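Local atomic coordinates of B-type Cna protein (Enterococcus faecium, PDB entry 6FWY), a protein that is a cell-wall-anchored surface protein whose thioester domain probably mediates covalent attachment to host targets, although its function has not been established. Residues A[238-243]-A[265-270]. Residues are numbered along the deposited sequence; the frame is centred on the assembly and turned at random.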
loop_
_atom_site.group_PDB
_atom_site.type_symbol
_atom_site.label_atom_id
_atom_site.label_comp_id
_atom_site.label_asym_id
_atom_site.label_seq_id
_atom_site.Cartn_x
_atom_site.Cartn_y
_atom_site.Cartn_z
ATOM N N THR A 238 3.595 -9.916 16.722
ATOM C CA THR A 238 4.044 -8.861 15.808
ATOM C C THR A 238 4.027 -9.457 14.407
ATOM O O THR A 238 4.876 -10.274 14.065
ATOM C CB THR A 238 5.470 -8.355 16.139
ATOM O OG1 THR A 238 5.504 -7.822 17.475
ATOM C CG2 THR A 238 5.904 -7.275 15.159
ATOM N N ALA A 239 3.061 -9.035 13.591
ATOM C CA ALA A 239 2.978 -9.489 12.203
ATOM C C ALA A 239 4.120 -8.896 11.389
ATOM O O ALA A 239 4.568 -7.779 11.641
ATOM C CB ALA A 239 1.636 -9.153 11.593
ATOM N N ASN A 240 4.619 -9.680 10.450
ATOM C CA ASN A 240 5.602 -9.227 9.499
ATOM C C ASN A 240 5.026 -9.586 8.142
ATOM O O ASN A 240 4.932 -10.771 7.791
ATOM C CB ASN A 240 6.958 -9.896 9.718
ATOM C CG ASN A 240 8.059 -9.250 8.884
ATOM O OD1 ASN A 240 7.854 -8.200 8.246
ATOM N ND2 ASN A 240 9.224 -9.854 8.883
ATOM N N VAL A 241 4.613 -8.555 7.414
ATOM C CA VAL A 241 3.824 -8.728 6.213
ATOM C C VAL A 241 4.446 -8.048 5.013
ATOM O O VAL A 241 5.331 -7.212 5.130
ATOM C CB VAL A 241 2.377 -8.217 6.387
ATOM C CG1 VAL A 241 1.713 -8.914 7.565
ATOM C CG2 VAL A 241 2.318 -6.696 6.545
ATOM N N SER A 242 3.960 -8.457 3.860
ATOM C CA SER A 242 4.269 -7.837 2.601
ATOM C C SER A 242 3.161 -6.812 2.361
ATOM O O SER A 242 1.989 -7.115 2.596
ATOM C CB SER A 242 4.258 -8.902 1.524
ATOM O OG SER A 242 4.744 -8.384 0.329
ATOM N N THR A 243 3.524 -5.604 1.931
ATOM C CA THR A 243 2.551 -4.564 1.639
ATOM C C THR A 243 3.021 -3.746 0.429
ATOM O O THR A 243 4.212 -3.488 0.271
ATOM C CB THR A 243 2.298 -3.665 2.891
ATOM O OG1 THR A 243 1.125 -2.851 2.704
ATOM C CG2 THR A 243 3.525 -2.744 3.236
ATOM N N SER A 265 8.012 -4.384 3.200
ATOM C CA SER A 265 7.547 -5.079 4.419
ATOM C C SER A 265 6.986 -4.086 5.428
ATOM O O SER A 265 7.313 -2.885 5.383
ATOM C CB SER A 265 8.676 -5.876 5.081
ATOM O OG SER A 265 9.819 -5.064 5.224
ATOM N N GLU A 266 6.131 -4.597 6.312
ATOM C CA GLU A 266 5.602 -3.850 7.446
ATOM C C GLU A 266 5.511 -4.760 8.675
ATOM O O GLU A 266 5.092 -5.905 8.567
ATOM C CB GLU A 266 4.213 -3.273 7.117
ATOM C CG GLU A 266 3.531 -2.526 8.261
ATOM C CD GLU A 266 2.142 -2.021 7.891
ATOM O OE1 GLU A 266 1.684 -2.271 6.754
ATOM O OE2 GLU A 266 1.501 -1.320 8.726
ATOM N N THR A 267 5.897 -4.232 9.833
ATOM C CA THR A 267 5.659 -4.892 11.124
ATOM C C THR A 267 4.505 -4.193 11.865
ATOM O O THR A 267 4.391 -2.976 11.825
ATOM C CB THR A 267 6.900 -4.879 12.027
ATOM O OG1 THR A 267 7.362 -3.533 12.185
ATOM C CG2 THR A 267 8.018 -5.750 11.467
ATOM N N LYS A 268 3.662 -4.975 12.522
ATOM C CA LYS A 268 2.518 -4.454 13.243
ATOM C C LYS A 268 2.082 -5.369 14.376
ATOM O O LYS A 268 1.918 -6.567 14.170
ATOM C CB LYS A 268 1.337 -4.243 12.295
ATOM C CG LYS A 268 0.168 -3.473 12.930
ATOM C CD LYS A 268 -0.749 -2.904 11.858
ATOM C CE LYS A 268 -1.942 -2.220 12.479
ATOM N NZ LYS A 268 -2.409 -1.196 11.494
ATOM N N ASP A 269 1.878 -4.785 15.555
ATOM C CA ASP A 269 1.488 -5.515 16.759
ATOM C C ASP A 269 -0.002 -5.826 16.833
ATOM O O ASP A 269 -0.835 -5.020 16.414
ATOM C CB ASP A 269 1.844 -4.722 18.024
ATOM C CG ASP A 269 3.323 -4.750 18.342
ATOM O OD1 ASP A 269 4.086 -5.392 17.609
ATOM O OD2 ASP A 269 3.733 -4.142 19.357
ATOM N N SER A 270 -0.315 -6.985 17.412
ATOM C CA SER A 270 -1.651 -7.309 17.874
ATOM C C SER A 270 -1.907 -6.566 19.181
ATOM O O SER A 270 -1.009 -5.939 19.726
ATOM C CB SER A 270 -1.745 -8.822 18.159
ATOM O OG SER A 270 -1.015 -9.169 19.327
HETATM O O HOH W 1 0.712 -0.602 4.815
#
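The carboxylate oxygen OE1 of E266 is reached by a bridging water, 2.7 Å away, which also donates to OG1 of T243 at 3.1 Å; T157 OG1 is a further partner of the same carboxylate oxygen, and T243 OG1 is also hydrogen-bonded to N245 OD1. In E266, CG is anti to the backbone N (chi1 177°) and the chain runs on extended to the acid group. E266 crosses T243 obliquely, and its CB lies 4.0 Å from T243 CG2. V241 runs alongside E266, its CG2 packed against both CB and the carbonyl oxygen of the glutamate, so that buried methyls flank the aliphatic base of a buried acid whose polar end has partners of its own. On the other face, T238 and D269 lie side by side, and the threonine hydroxyl OG1 donates to D269 OD1 over 2.8 Å, coming from above the carboxylate plane; K236 forms a salt bridge with OD2. Between these side chains the backbones pair antiparallel. A239 and V241 exchange two bonds each with K268 and E266, respectively; V241 N to E266 O is the straightest at 169° and lies in the carbonyl plane. At the intervening non-hydrogen-bonded pair, T267 CA approaches A239 O to 3.1 Å in a CA-H...O contact. The ladder belongs to a long beta hairpin, strands 231-250 and 258-277, within the large antiparallel sheet of this thioester-domain protein.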